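Local coordinates for intimin (Escherichia coli, PDB 6TPL), which mediates bacterial cell adhesion through a passenger built of Ig-like domains, two of which, D0 and D1, are seen here, at residues A[103-109]-A[180-185]; A[113-118]-A[193-198]; A[137-143]-A[154-160]; A[142-148]-A[175-181]. One frame throughout, in Å; residues are numbered along the deposited sequence.

In the fold
All four contacts lie in the second Ig-like domain and together trace most of one sheet and its link to the other. Contacts 3 and 4 share strand 141-146, which pairs with 155-157 along one edge and 174-181 along the other. Contact 4 continues into contact 2 (centres 14 Å apart) through the S176 N to V194 O pair, 2.8 Å, and the K175 NZ to E195 OE2 salt bridge, 3.0 Å. Contact 1 shares A180 and R181 with contact 4 and touches contact 3 (centres 10 Å apart) through R181 O to T143 N, 3.0 Å, and V182 against V142. Magnesium lies about 5 Å from the K113 side chain, near but not ligated; K113 NZ is salt-bridged to D122.

Contact 1. Residues A[103-109]-A[180-185]; sequences KASITEI and ARVSDV
This is an unbridged contact between the two sheets of the Ig-like sandwich: the edge strand 105-111 (here 105-109), paired with strand 124-132 in one sheet, comes alongside the end of strand 174-181 of the other and the turn after it. The segments run in opposite directions, S105 opposite V185 (CA-CA 6.5 Å) and I109 opposite A180 (8.1 Å). From A180 to V182 the backbone is extended; V182 to V185 then forms a type II turn, with D184 at phi/psi 70/6. I106 (m, t) puts CD1 3.8 Å from A180 CB and CG1 3.9 Å from V182 CG1, while I109 (t, t) brings CD1 to 4.0 Å from the same A180 CB. V185 (t) lays CG2 3.3 Å from A104 O and 3.7 Å from S105 OG. K103 (m, t, p, t) donates from NZ to D184 O at 2.7 Å and accepts at its O from S105 OG (2.7 Å); a water donates to A104 O (2.5 Å) and S183 O (2.8 Å). Buried I106, A180 and V182, with I109 beside them, supply the apolar part, whereas lysine and water both reach main-chain carbonyls, so these polar links depend on the turn's backbone path, not its side chains.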
loop_
_atom_site.group_PDB
_atom_site.type_symbol
_atom_site.label_atom_id
_atom_site.label_comp_id
_atom_site.label_asym_id
_atom_site.label_seq_id
_atom_site.Cartn_x
_atom_site.Cartn_y
_atom_site.Cartn_z
ATOM N N LYS A 103 8.113 18.298 5.182
ATOM C CA LYS A 103 8.212 18.417 3.733
ATOM C C LYS A 103 6.967 17.860 3.054
ATOM O O LYS A 103 6.463 16.799 3.432
ATOM C CB LYS A 103 9.449 17.679 3.202
ATOM C CG LYS A 103 10.769 18.191 3.738
ATOM C CD LYS A 103 11.910 17.251 3.375
ATOM C CE LYS A 103 12.273 17.333 1.900
ATOM N NZ LYS A 103 13.373 16.383 1.563
ATOM N N ALA A 104 6.487 18.581 2.037
ATOM C CA ALA A 104 5.383 18.108 1.205
ATOM C C ALA A 104 5.740 16.753 0.604
ATOM O O ALA A 104 6.622 16.660 -0.255
ATOM C CB ALA A 104 5.051 19.125 0.105
ATOM N N SER A 105 5.072 15.692 1.062
ATOM C CA SER A 105 5.405 14.331 0.667
ATOM C C SER A 105 4.141 13.570 0.296
ATOM O O SER A 105 3.074 13.788 0.873
ATOM C CB SER A 105 6.129 13.570 1.800
ATOM O OG SER A 105 7.138 14.354 2.409
ATOM N N ILE A 106 4.275 12.657 -0.665
ATOM C CA ILE A 106 3.204 11.709 -0.934
ATOM C C ILE A 106 2.997 10.833 0.296
ATOM O O ILE A 106 3.949 10.260 0.838
ATOM C CB ILE A 106 3.525 10.846 -2.160
ATOM C CG1 ILE A 106 3.552 11.698 -3.421
ATOM C CG2 ILE A 106 2.486 9.747 -2.302
ATOM C CD1 ILE A 106 4.078 10.981 -4.650
ATOM N N THR A 107 1.748 10.730 0.744
ATOM C CA THR A 107 1.405 9.883 1.879
ATOM C C THR A 107 0.629 8.640 1.484
ATOM O O THR A 107 0.577 7.690 2.273
ATOM C CB THR A 107 0.583 10.668 2.913
ATOM O OG1 THR A 107 -0.605 11.174 2.299
ATOM C CG2 THR A 107 1.406 11.812 3.487
ATOM N N GLU A 108 0.036 8.614 0.294
ATOM C CA GLU A 108 -0.668 7.422 -0.146
ATOM C C GLU A 108 -0.809 7.418 -1.661
ATOM O O GLU A 108 -0.757 8.460 -2.321
ATOM C CB GLU A 108 -2.043 7.319 0.523
ATOM C CG GLU A 108 -2.826 8.632 0.605
ATOM C CD GLU A 108 -4.245 8.433 1.129
ATOM O OE1 GLU A 108 -5.176 8.397 0.300
ATOM O OE2 GLU A 108 -4.402 8.290 2.355
ATOM N N ILE A 109 -0.987 6.213 -2.195
ATOM C CA ILE A 109 -1.251 5.982 -3.609
ATOM C C ILE A 109 -2.179 4.772 -3.658
ATOM O O ILE A 109 -1.864 3.716 -3.097
ATOM C CB ILE A 109 0.051 5.771 -4.406
ATOM C CG1 ILE A 109 -0.275 5.509 -5.869
ATOM C CG2 ILE A 109 0.854 4.645 -3.809
ATOM C CD1 ILE A 109 0.876 5.768 -6.809
ATOM N N ALA A 180 4.936 7.252 -8.625
ATOM C CA ALA A 180 4.636 8.661 -8.425
ATOM C C ALA A 180 5.738 9.312 -7.606
ATOM O O ALA A 180 6.439 8.647 -6.836
ATOM C CB ALA A 180 3.286 8.854 -7.722
ATOM N N ARG A 181 5.878 10.626 -7.774
ATOM C CA ARG A 181 6.907 11.366 -7.064
ATOM C C ARG A 181 6.515 12.831 -6.985
ATOM O O ARG A 181 5.758 13.339 -7.815
ATOM C CB ARG A 181 8.268 11.241 -7.753
ATOM C CG ARG A 181 8.293 11.900 -9.125
ATOM C CD ARG A 181 9.633 11.698 -9.827
ATOM N NE ARG A 181 9.737 12.479 -11.058
ATOM C CZ ARG A 181 9.529 11.988 -12.277
ATOM N NH1 ARG A 181 9.202 10.713 -12.431
ATOM N NH2 ARG A 181 9.644 12.772 -13.344
ATOM N N VAL A 182 7.058 13.505 -5.975
ATOM C CA VAL A 182 7.031 14.956 -5.887
ATOM C C VAL A 182 8.472 15.436 -5.787
ATOM O O VAL A 182 9.389 14.670 -5.482
ATOM C CB VAL A 182 6.200 15.464 -4.689
ATOM C CG1 VAL A 182 4.725 15.114 -4.872
ATOM C CG2 VAL A 182 6.750 14.901 -3.390
ATOM N N SER A 183 8.664 16.724 -6.050
ATOM C CA SER A 183 10.002 17.288 -5.997
ATOM C C SER A 183 10.535 17.269 -4.569
ATOM O O SER A 183 9.787 17.403 -3.598
ATOM C CB SER A 183 10.002 18.722 -6.531
ATOM O OG SER A 183 9.500 18.774 -7.857
ATOM N N ASP A 184 11.848 17.079 -4.456
ATOM C CA ASP A 184 12.640 17.210 -3.237
ATOM C C ASP A 184 12.389 16.113 -2.205
ATOM O O ASP A 184 12.932 16.203 -1.096
ATOM C CB ASP A 184 12.434 18.565 -2.537
ATOM C CG ASP A 184 12.835 19.750 -3.409
ATOM O OD1 ASP A 184 12.279 20.856 -3.217
ATOM O OD2 ASP A 184 13.700 19.572 -4.291
ATOM N N VAL A 185 11.605 15.084 -2.516
ATOM C CA VAL A 185 11.427 13.937 -1.627
ATOM C C VAL A 185 12.008 12.711 -2.319
ATOM O O VAL A 185 11.553 12.326 -3.402
ATOM C CB VAL A 185 9.952 13.714 -1.264
ATOM C CG1 VAL A 185 9.802 12.450 -0.423
ATOM C CG2 VAL A 185 9.391 14.926 -0.526
HETATM O O HOH W 1 7.606 18.158 -2.032
#

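Contact 2. Residues A[113-118]-A[193-198]; sequences KTTAVA and EVEFFT
At V194 (m), CG1 lies 3.7 Å from K113 O and CA 3.3 Å from T114 O. At E195 the parallel ladder begins: E195 N donates to T114 O (3.0 Å) and E195 O accepts from A116 N (3.1 Å), while its carboxylate turns off to a salt bridge with K175. Strands 115-117 and 194-197 run at 23° with axes 4.7 Å apart, in register T115-E195, A116-F196, V117-F197 (CA-CA 4.9-5.0 Å). Such parallel pairing of an early strand with the last is consistent with the A′ and G strands of Ig folds. F196 (m, chi2 82°) sits on the A116 face, CE2 3.8 Å from A116 CB, and its CB is 3.9 Å from A118 CB. F197 N then donates to A116 O (2.9 Å), and F197 O accepts from A118 N (2.7 Å); T115 CG2 lies at the edge of its ring (m, chi2 -90°), 4.1 Å from F197 CE2. Finally, a water links T198 OG1 (2.7 Å) with A118 O (2.8 Å).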
loop_
_atom_site.group_PDB
_atom_site.type_symbol
_atom_site.label_atom_id
_atom_site.label_comp_id
_atom_site.label_asym_id
_atom_site.label_seq_id
_atom_site.Cartn_x
_atom_site.Cartn_y
_atom_site.Cartn_z
ATOM N N LYS A 113 -9.013 -0.377 -8.770
ATOM C CA LYS A 113 -9.091 -1.813 -9.001
ATOM C C LYS A 113 -7.733 -2.300 -9.492
ATOM O O LYS A 113 -6.909 -1.513 -9.963
ATOM C CB LYS A 113 -10.189 -2.171 -10.007
ATOM C CG LYS A 113 -10.026 -1.534 -11.372
ATOM C CD LYS A 113 -11.215 -1.871 -12.260
ATOM C CE LYS A 113 -11.105 -1.234 -13.632
ATOM N NZ LYS A 113 -12.340 -1.455 -14.435
ATOM N N THR A 114 -7.500 -3.606 -9.375
ATOM C CA THR A 114 -6.213 -4.197 -9.719
ATOM C C THR A 114 -6.224 -4.930 -11.054
ATOM O O THR A 114 -5.206 -5.520 -11.431
ATOM C CB THR A 114 -5.755 -5.162 -8.620
ATOM O OG1 THR A 114 -6.668 -6.257 -8.525
ATOM C CG2 THR A 114 -5.688 -4.465 -7.263
ATOM N N THR A 115 -7.347 -4.927 -11.768
ATOM C CA THR A 115 -7.432 -5.586 -13.065
ATOM C C THR A 115 -8.291 -4.749 -14.001
ATOM O O THR A 115 -9.146 -3.985 -13.555
ATOM C CB THR A 115 -8.035 -7.001 -12.972
ATOM O OG1 THR A 115 -9.390 -6.914 -12.523
ATOM C CG2 THR A 115 -7.245 -7.872 -12.010
ATOM N N ALA A 116 -8.068 -4.910 -15.305
ATOM C CA ALA A 116 -8.851 -4.194 -16.304
ATOM C C ALA A 116 -8.689 -4.879 -17.653
ATOM O O ALA A 116 -7.751 -5.653 -17.871
ATOM C CB ALA A 116 -8.433 -2.721 -16.411
ATOM N N VAL A 117 -9.622 -4.579 -18.561
ATOM C CA VAL A 117 -9.568 -5.120 -19.914
ATOM C C VAL A 117 -8.556 -4.330 -20.730
ATOM O O VAL A 117 -8.499 -3.099 -20.647
ATOM C CB VAL A 117 -10.952 -5.072 -20.581
ATOM C CG1 VAL A 117 -10.859 -5.569 -22.032
ATOM C CG2 VAL A 117 -11.960 -5.889 -19.804
ATOM N N ALA A 118 -7.773 -5.034 -21.545
ATOM C CA ALA A 118 -6.741 -4.390 -22.358
ATOM C C ALA A 118 -7.308 -3.958 -23.712
ATOM O O ALA A 118 -6.872 -4.397 -24.775
ATOM C CB ALA A 118 -5.549 -5.325 -22.537
ATOM N N GLU A 193 0.680 -3.119 -7.940
ATOM C CA GLU A 193 0.725 -3.664 -9.289
ATOM C C GLU A 193 -0.688 -4.011 -9.747
ATOM O O GLU A 193 -1.520 -4.462 -8.958
ATOM C CB GLU A 193 1.623 -4.902 -9.326
ATOM C CG GLU A 193 1.988 -5.362 -10.718
ATOM C CD GLU A 193 3.070 -6.422 -10.705
ATOM O OE1 GLU A 193 2.911 -7.422 -9.977
ATOM O OE2 GLU A 193 4.082 -6.245 -11.413
ATOM N N VAL A 194 -0.970 -3.757 -11.024
ATOM C CA VAL A 194 -2.241 -4.118 -11.638
ATOM C C VAL A 194 -1.948 -4.960 -12.871
ATOM O O VAL A 194 -0.798 -5.111 -13.286
ATOM C CB VAL A 194 -3.084 -2.881 -12.010
ATOM C CG1 VAL A 194 -3.329 -2.017 -10.774
ATOM C CG2 VAL A 194 -2.400 -2.081 -13.116
ATOM N N GLU A 195 -3.010 -5.510 -13.465
ATOM C CA GLU A 195 -2.844 -6.340 -14.652
ATOM C C GLU A 195 -3.981 -6.123 -15.642
ATOM O O GLU A 195 -5.158 -6.108 -15.264
ATOM C CB GLU A 195 -2.746 -7.824 -14.274
ATOM C CG GLU A 195 -2.439 -8.728 -15.464
ATOM C CD GLU A 195 -1.895 -10.091 -15.070
ATOM O OE1 GLU A 195 -1.422 -10.818 -15.968
ATOM O OE2 GLU A 195 -1.936 -10.436 -13.872
ATOM N N PHE A 196 -3.612 -5.959 -16.911
ATOM C CA PHE A 196 -4.563 -5.849 -18.009
ATOM C C PHE A 196 -4.669 -7.186 -18.729
ATOM O O PHE A 196 -3.663 -7.877 -18.924
ATOM C CB PHE A 196 -4.134 -4.754 -18.985
ATOM C CG PHE A 196 -4.231 -3.368 -18.420
ATOM C CD1 PHE A 196 -3.226 -2.857 -17.614
ATOM C CD2 PHE A 196 -5.325 -2.575 -18.703
ATOM C CE1 PHE A 196 -3.322 -1.583 -17.100
ATOM C CE2 PHE A 196 -5.428 -1.304 -18.195
ATOM C CZ PHE A 196 -4.427 -0.804 -17.392
ATOM N N PHE A 197 -5.892 -7.547 -19.121
ATOM C CA PHE A 197 -6.161 -8.797 -19.814
ATOM C C PHE A 197 -6.944 -8.514 -21.085
ATOM O O PHE A 197 -7.858 -7.684 -21.086
ATOM C CB PHE A 197 -6.972 -9.774 -18.933
ATOM C CG PHE A 197 -6.284 -10.180 -17.660
ATOM C CD1 PHE A 197 -5.457 -11.292 -17.628
ATOM C CD2 PHE A 197 -6.486 -9.464 -16.492
ATOM C CE1 PHE A 197 -4.832 -11.673 -16.455
ATOM C CE2 PHE A 197 -5.864 -9.839 -15.317
ATOM C CZ PHE A 197 -5.040 -10.949 -15.297
ATOM N N THR A 198 -6.603 -9.221 -22.157
ATOM C CA THR A 198 -7.341 -9.091 -23.418
ATOM C C THR A 198 -8.742 -9.678 -23.263
ATOM O O THR A 198 -8.955 -10.643 -22.531
ATOM C CB THR A 198 -6.629 -9.797 -24.584
ATOM O OG1 THR A 198 -5.351 -9.193 -24.813
ATOM C CG2 THR A 198 -7.467 -9.710 -25.851
HETATM O O HOH W 2 -5.593 -6.671 -25.803
#

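Contact 3. Residues A[137-143]-A[154-160]; sequences VSNQEVT and STEKTDT
T158, in the p rotamer, is the side chain to place first. Its OG1 donates to V137 O (2.5 Å) and accepts from Q140 N (3.0 Å), so one hydroxyl spans the bend in 137-140, where N139 takes left-handed angles (63/27). The T158 backbone works on the same bend: N139 N donates to T158 O (2.8 Å), and T158 N to Q140 O (2.9 Å). Q140 (t, p) has CB 3.6 Å from T158 OG1 before the rest of the side chain turns from T158. Strands 141-143 and 155-157 then pair antiparallel at 153°, axes 4.5 Å apart. V142-E156 is the hydrogen-bonded pair (V142 N to E156 O 2.9 Å, E156 N to V142 O 3.0 Å), flanked by the non-hydrogen-bonded pairs E141-K157 and T143-T155 (CA-CA 4.4 and 4.3 Å). This adds a short edge strand to the Ig-like sheet beside strand 141-146. On the face bearing E141, K157, T143 and T155, E141 (m, t) has OE1 3.6 Å from K157 CE but 4.4 Å from K157 NZ, too far for a salt bridge; K157 is m, then fully extended. T143 OG1 and T155 OG1, both chi1 m, hydrogen-bond at 3.0 Å. E141 CB touches T155 CG2 (3.8 Å). On the inner face V142 (t) rests CG2 3.9 Å from T158 CG2, while E156 (m, m) hydrogen-bonds N153 through OE1.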
loop_
_atom_site.group_PDB
_atom_site.type_symbol
_atom_site.label_atom_id
_atom_site.label_comp_id
_atom_site.label_asym_id
_atom_site.label_seq_id
_atom_site.Cartn_x
_atom_site.Cartn_y
_atom_site.Cartn_z
ATOM N N VAL A 137 -1.678 19.207 1.036
ATOM C CA VAL A 137 -0.989 20.265 0.305
ATOM C C VAL A 137 -1.666 20.428 -1.047
ATOM O O VAL A 137 -1.777 19.463 -1.814
ATOM C CB VAL A 137 0.505 19.955 0.129
ATOM C CG1 VAL A 137 1.183 21.092 -0.624
ATOM C CG2 VAL A 137 1.178 19.717 1.473
ATOM N N SER A 138 -2.098 21.645 -1.350
ATOM C CA SER A 138 -2.689 21.944 -2.642
ATOM C C SER A 138 -1.630 22.436 -3.622
ATOM O O SER A 138 -0.582 22.958 -3.237
ATOM C CB SER A 138 -3.790 22.996 -2.496
ATOM O OG SER A 138 -3.264 24.217 -2.014
ATOM N N ASN A 139 -1.923 22.253 -4.910
ATOM C CA ASN A 139 -1.129 22.816 -6.002
ATOM C C ASN A 139 0.302 22.282 -6.028
ATOM O O ASN A 139 1.216 22.942 -6.532
ATOM C CB ASN A 139 -1.128 24.347 -5.947
ATOM C CG ASN A 139 -2.457 24.941 -6.368
ATOM O OD1 ASN A 139 -2.857 24.831 -7.529
ATOM N ND2 ASN A 139 -3.144 25.582 -5.433
ATOM N N GLN A 140 0.495 21.072 -5.514
ATOM C CA GLN A 140 1.767 20.366 -5.600
ATOM C C GLN A 140 1.756 19.473 -6.834
ATOM O O GLN A 140 0.795 18.732 -7.064
ATOM C CB GLN A 140 1.998 19.529 -4.341
ATOM C CG GLN A 140 3.346 18.842 -4.284
ATOM C CD GLN A 140 4.442 19.758 -3.779
ATOM O OE1 GLN A 140 4.167 20.795 -3.171
ATOM N NE2 GLN A 140 5.690 19.376 -4.018
ATOM N N GLU A 141 2.819 19.546 -7.629
ATOM C CA GLU A 141 2.900 18.758 -8.854
ATOM C C GLU A 141 3.309 17.329 -8.523
ATOM O O GLU A 141 4.418 17.095 -8.029
ATOM C CB GLU A 141 3.893 19.384 -9.837
ATOM C CG GLU A 141 3.348 20.591 -10.588
ATOM C CD GLU A 141 4.186 20.957 -11.803
ATOM O OE1 GLU A 141 3.777 21.875 -12.541
ATOM O OE2 GLU A 141 5.245 20.330 -12.022
ATOM N N VAL A 142 2.411 16.381 -8.780
ATOM C CA VAL A 142 2.711 14.958 -8.686
ATOM C C VAL A 142 2.957 14.437 -10.091
ATOM O O VAL A 142 2.113 14.609 -10.979
ATOM C CB VAL A 142 1.564 14.188 -8.012
ATOM C CG1 VAL A 142 1.905 12.707 -7.934
ATOM C CG2 VAL A 142 1.273 14.757 -6.633
ATOM N N THR A 143 4.106 13.804 -10.302
ATOM C CA THR A 143 4.453 13.227 -11.593
ATOM C C THR A 143 4.302 11.712 -11.525
ATOM O O THR A 143 4.788 11.072 -10.583
ATOM C CB THR A 143 5.876 13.610 -12.014
ATOM O OG1 THR A 143 5.963 15.034 -12.165
ATOM C CG2 THR A 143 6.236 12.942 -13.340
ATOM N N SER A 154 0.961 13.084 -17.369
ATOM C CA SER A 154 2.195 12.793 -16.652
ATOM C C SER A 154 2.285 13.535 -15.327
ATOM O O SER A 154 2.912 13.031 -14.388
ATOM C CB SER A 154 3.411 13.145 -17.513
ATOM O OG SER A 154 3.761 12.072 -18.375
ATOM N N THR A 155 1.669 14.712 -15.225
ATOM C CA THR A 155 1.757 15.526 -14.020
ATOM C C THR A 155 0.408 16.169 -13.739
ATOM O O THR A 155 -0.216 16.737 -14.641
ATOM C CB THR A 155 2.843 16.602 -14.156
ATOM O OG1 THR A 155 4.121 15.979 -14.328
ATOM C CG2 THR A 155 2.879 17.489 -12.920
ATOM N N GLU A 156 -0.027 16.072 -12.484
ATOM C CA GLU A 156 -1.288 16.624 -12.008
ATOM C C GLU A 156 -0.989 17.382 -10.722
ATOM O O GLU A 156 -0.188 16.924 -9.901
ATOM C CB GLU A 156 -2.328 15.526 -11.754
ATOM C CG GLU A 156 -2.909 14.903 -13.019
ATOM C CD GLU A 156 -3.851 15.838 -13.752
ATOM O OE1 GLU A 156 -4.058 15.649 -14.970
ATOM O OE2 GLU A 156 -4.388 16.769 -13.112
ATOM N N LYS A 157 -1.602 18.552 -10.563
ATOM C CA LYS A 157 -1.433 19.342 -9.353
ATOM C C LYS A 157 -2.503 18.952 -8.343
ATOM O O LYS A 157 -3.672 18.788 -8.700
ATOM C CB LYS A 157 -1.515 20.836 -9.669
ATOM C CG LYS A 157 -0.358 21.368 -10.507
ATOM C CD LYS A 157 -0.531 22.850 -10.834
ATOM C CE LYS A 157 0.630 23.363 -11.679
ATOM N NZ LYS A 157 0.490 24.803 -12.037
ATOM N N THR A 158 -2.099 18.789 -7.083
ATOM C CA THR A 158 -3.043 18.382 -6.050
ATOM C C THR A 158 -4.133 19.438 -5.863
ATOM O O THR A 158 -3.910 20.640 -6.046
ATOM C CB THR A 158 -2.318 18.142 -4.721
ATOM O OG1 THR A 158 -1.569 19.313 -4.348
ATOM C CG2 THR A 158 -1.357 16.970 -4.832
ATOM N N ASP A 159 -5.329 18.972 -5.498
ATOM C CA ASP A 159 -6.454 19.854 -5.224
ATOM C C ASP A 159 -6.417 20.285 -3.758
ATOM O O ASP A 159 -5.474 19.988 -3.021
ATOM C CB ASP A 159 -7.778 19.177 -5.594
ATOM C CG ASP A 159 -8.066 17.934 -4.763
ATOM O OD1 ASP A 159 -8.896 17.108 -5.204
ATOM O OD2 ASP A 159 -7.496 17.784 -3.665
ATOM N N THR A 160 -7.461 20.989 -3.319
ATOM C CA THR A 160 -7.419 21.585 -1.990
ATOM C C THR A 160 -7.402 20.537 -0.887
ATOM O O THR A 160 -7.106 20.873 0.265
ATOM C CB THR A 160 -8.614 22.516 -1.765
ATOM O OG1 THR A 160 -9.837 21.786 -1.952
ATOM C CG2 THR A 160 -8.581 23.698 -2.718
#

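Contact 4. Residues A[142-148]-A[175-181]; sequences VTFTTTL and KSLVSAR
Two hydrogen-bonded pairs hold the ladder: T145 N to S179 O (3.0 Å) with S179 N to T145 O (2.9 Å), and T143 N to R181 O with R181 N to T143 O (both 3.0 Å). F144-A180 between them is non-hydrogen-bonded (CA-CA 4.5 Å). One more backbone hydrogen bond joins T147 N to L177 O (3.2 Å); then T147 OG1 (p) accepts from L177 N (2.9 Å) and S176 OG donates to L148 O (3.0 Å). A water lies 2.6 Å from T147 OG1 and 3.0 Å from K175 O. Strands 142-146 and 178-181 run antiparallel at 158°, axes 4.6 Å apart. R181 (p, t, t, chi4 -99°) lays its guanidinium over T143, whose CG2 meets one face 3.4 Å from NH2. F144 (m, chi2 82°) sets CD2 4.2 Å from both V178 CG1 and A180 CB. The strands are consistent with C and F of an Ig-like sheet: 155-157 borders one, 189-190 and 194-197 the other, and F144 and A180 pack against V128 of facing strand 124-132.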
loop_
_atom_site.group_PDB
_atom_site.type_symbol
_atom_site.label_atom_id
_atom_site.label_comp_id
_atom_site.label_asym_id
_atom_site.label_seq_id
_atom_site.Cartn_x
_atom_site.Cartn_y
_atom_site.Cartn_z
ATOM N N VAL A 142 2.411 16.381 -8.780
ATOM C CA VAL A 142 2.711 14.958 -8.686
ATOM C C VAL A 142 2.957 14.437 -10.091
ATOM O O VAL A 142 2.113 14.609 -10.979
ATOM C CB VAL A 142 1.564 14.188 -8.012
ATOM C CG1 VAL A 142 1.905 12.707 -7.934
ATOM C CG2 VAL A 142 1.273 14.757 -6.633
ATOM N N THR A 143 4.106 13.804 -10.302
ATOM C CA THR A 143 4.453 13.227 -11.593
ATOM C C THR A 143 4.302 11.712 -11.525
ATOM O O THR A 143 4.788 11.072 -10.583
ATOM C CB THR A 143 5.876 13.610 -12.014
ATOM O OG1 THR A 143 5.963 15.034 -12.165
ATOM C CG2 THR A 143 6.236 12.942 -13.340
ATOM N N PHE A 144 3.609 11.152 -12.520
ATOM C CA PHE A 144 3.303 9.730 -12.599
ATOM C C PHE A 144 4.060 9.102 -13.765
ATOM O O PHE A 144 4.225 9.729 -14.814
ATOM C CB PHE A 144 1.795 9.482 -12.823
ATOM C CG PHE A 144 0.905 9.960 -11.708
ATOM C CD1 PHE A 144 0.521 11.295 -11.623
ATOM C CD2 PHE A 144 0.421 9.067 -10.763
ATOM C CE1 PHE A 144 -0.307 11.739 -10.604
ATOM C CE2 PHE A 144 -0.408 9.503 -9.736
ATOM C CZ PHE A 144 -0.773 10.839 -9.658
ATOM N N THR A 145 4.472 7.844 -13.607
ATOM C CA THR A 145 5.040 7.056 -14.694
ATOM C C THR A 145 4.439 5.658 -14.652
ATOM O O THR A 145 3.856 5.251 -13.645
ATOM C CB THR A 145 6.569 6.968 -14.614
ATOM O OG1 THR A 145 6.959 6.368 -13.375
ATOM C CG2 THR A 145 7.189 8.347 -14.718
ATOM N N THR A 146 4.582 4.918 -15.752
ATOM C CA THR A 146 4.053 3.562 -15.824
ATOM C C THR A 146 4.991 2.675 -16.630
ATOM O O THR A 146 5.749 3.152 -17.477
ATOM C CB THR A 146 2.651 3.531 -16.453
ATOM O OG1 THR A 146 2.093 2.214 -16.341
ATOM C CG2 THR A 146 2.710 3.933 -17.928
ATOM N N THR A 147 4.927 1.372 -16.353
ATOM C CA THR A 147 5.665 0.368 -17.111
ATOM C C THR A 147 4.842 -0.245 -18.236
ATOM O O THR A 147 5.391 -0.995 -19.048
ATOM C CB THR A 147 6.146 -0.758 -16.189
ATOM O OG1 THR A 147 5.023 -1.429 -15.601
ATOM C CG2 THR A 147 7.022 -0.207 -15.080
ATOM N N LEU A 148 3.545 0.042 -18.293
ATOM C CA LEU A 148 2.659 -0.517 -19.301
ATOM C C LEU A 148 1.440 0.386 -19.421
ATOM O O LEU A 148 0.876 0.816 -18.412
ATOM C CB LEU A 148 2.229 -1.945 -18.941
ATOM C CG LEU A 148 1.154 -2.551 -19.849
ATOM C CD1 LEU A 148 1.684 -2.679 -21.277
ATOM C CD2 LEU A 148 0.674 -3.890 -19.315
ATOM N N LYS A 175 1.144 -7.001 -16.735
ATOM C CA LYS A 175 1.222 -6.323 -15.454
ATOM C C LYS A 175 1.754 -4.913 -15.650
ATOM O O LYS A 175 2.630 -4.675 -16.485
ATOM C CB LYS A 175 2.123 -7.085 -14.488
ATOM C CG LYS A 175 1.603 -8.476 -14.145
ATOM C CD LYS A 175 2.387 -9.110 -13.007
ATOM C CE LYS A 175 1.833 -10.484 -12.647
ATOM N NZ LYS A 175 0.442 -10.418 -12.113
ATOM N N SER A 176 1.195 -3.965 -14.900
ATOM C CA SER A 176 1.615 -2.574 -14.981
ATOM C C SER A 176 1.907 -2.038 -13.588
ATOM O O SER A 176 1.129 -2.246 -12.650
ATOM C CB SER A 176 0.556 -1.686 -15.661
ATOM O OG SER A 176 0.983 -0.336 -15.693
ATOM N N LEU A 177 3.034 -1.342 -13.468
ATOM C CA LEU A 177 3.439 -0.704 -12.221
ATOM C C LEU A 177 3.479 0.801 -12.441
ATOM O O LEU A 177 4.299 1.297 -13.221
ATOM C CB LEU A 177 4.796 -1.223 -11.752
ATOM C CG LEU A 177 5.336 -0.585 -10.467
ATOM C CD1 LEU A 177 4.315 -0.695 -9.344
ATOM C CD2 LEU A 177 6.653 -1.234 -10.072
ATOM N N VAL A 178 2.597 1.516 -11.757
ATOM C CA VAL A 178 2.587 2.971 -11.771
ATOM C C VAL A 178 3.412 3.474 -10.595
ATOM O O VAL A 178 3.338 2.935 -9.489
ATOM C CB VAL A 178 1.146 3.511 -11.714
ATOM C CG1 VAL A 178 1.145 4.990 -11.377
ATOM C CG2 VAL A 178 0.431 3.279 -13.042
ATOM N N SER A 179 4.220 4.495 -10.842
ATOM C CA SER A 179 5.019 5.150 -9.818
ATOM C C SER A 179 4.655 6.627 -9.767
ATOM O O SER A 179 4.133 7.191 -10.733
ATOM C CB SER A 179 6.524 4.993 -10.087
ATOM O OG SER A 179 6.919 3.634 -10.002
ATOM N N ALA A 180 4.936 7.252 -8.625
ATOM C CA ALA A 180 4.636 8.661 -8.425
ATOM C C ALA A 180 5.738 9.312 -7.606
ATOM O O ALA A 180 6.439 8.647 -6.836
ATOM C CB ALA A 180 3.286 8.854 -7.722
ATOM N N ARG A 181 5.878 10.626 -7.774
ATOM C CA ARG A 181 6.907 11.366 -7.064
ATOM C C ARG A 181 6.515 12.831 -6.985
ATOM O O ARG A 181 5.758 13.339 -7.815
ATOM C CB ARG A 181 8.268 11.241 -7.753
ATOM C CG ARG A 181 8.293 11.900 -9.125
ATOM C CD ARG A 181 9.633 11.698 -9.827
ATOM N NE ARG A 181 9.737 12.479 -11.058
ATOM C CZ ARG A 181 9.529 11.988 -12.277
ATOM N NH1 ARG A 181 9.202 10.713 -12.431
ATOM N NH2 ARG A 181 9.644 12.772 -13.344
HETATM O O HOH W 3 5.394 -3.982 -15.647
#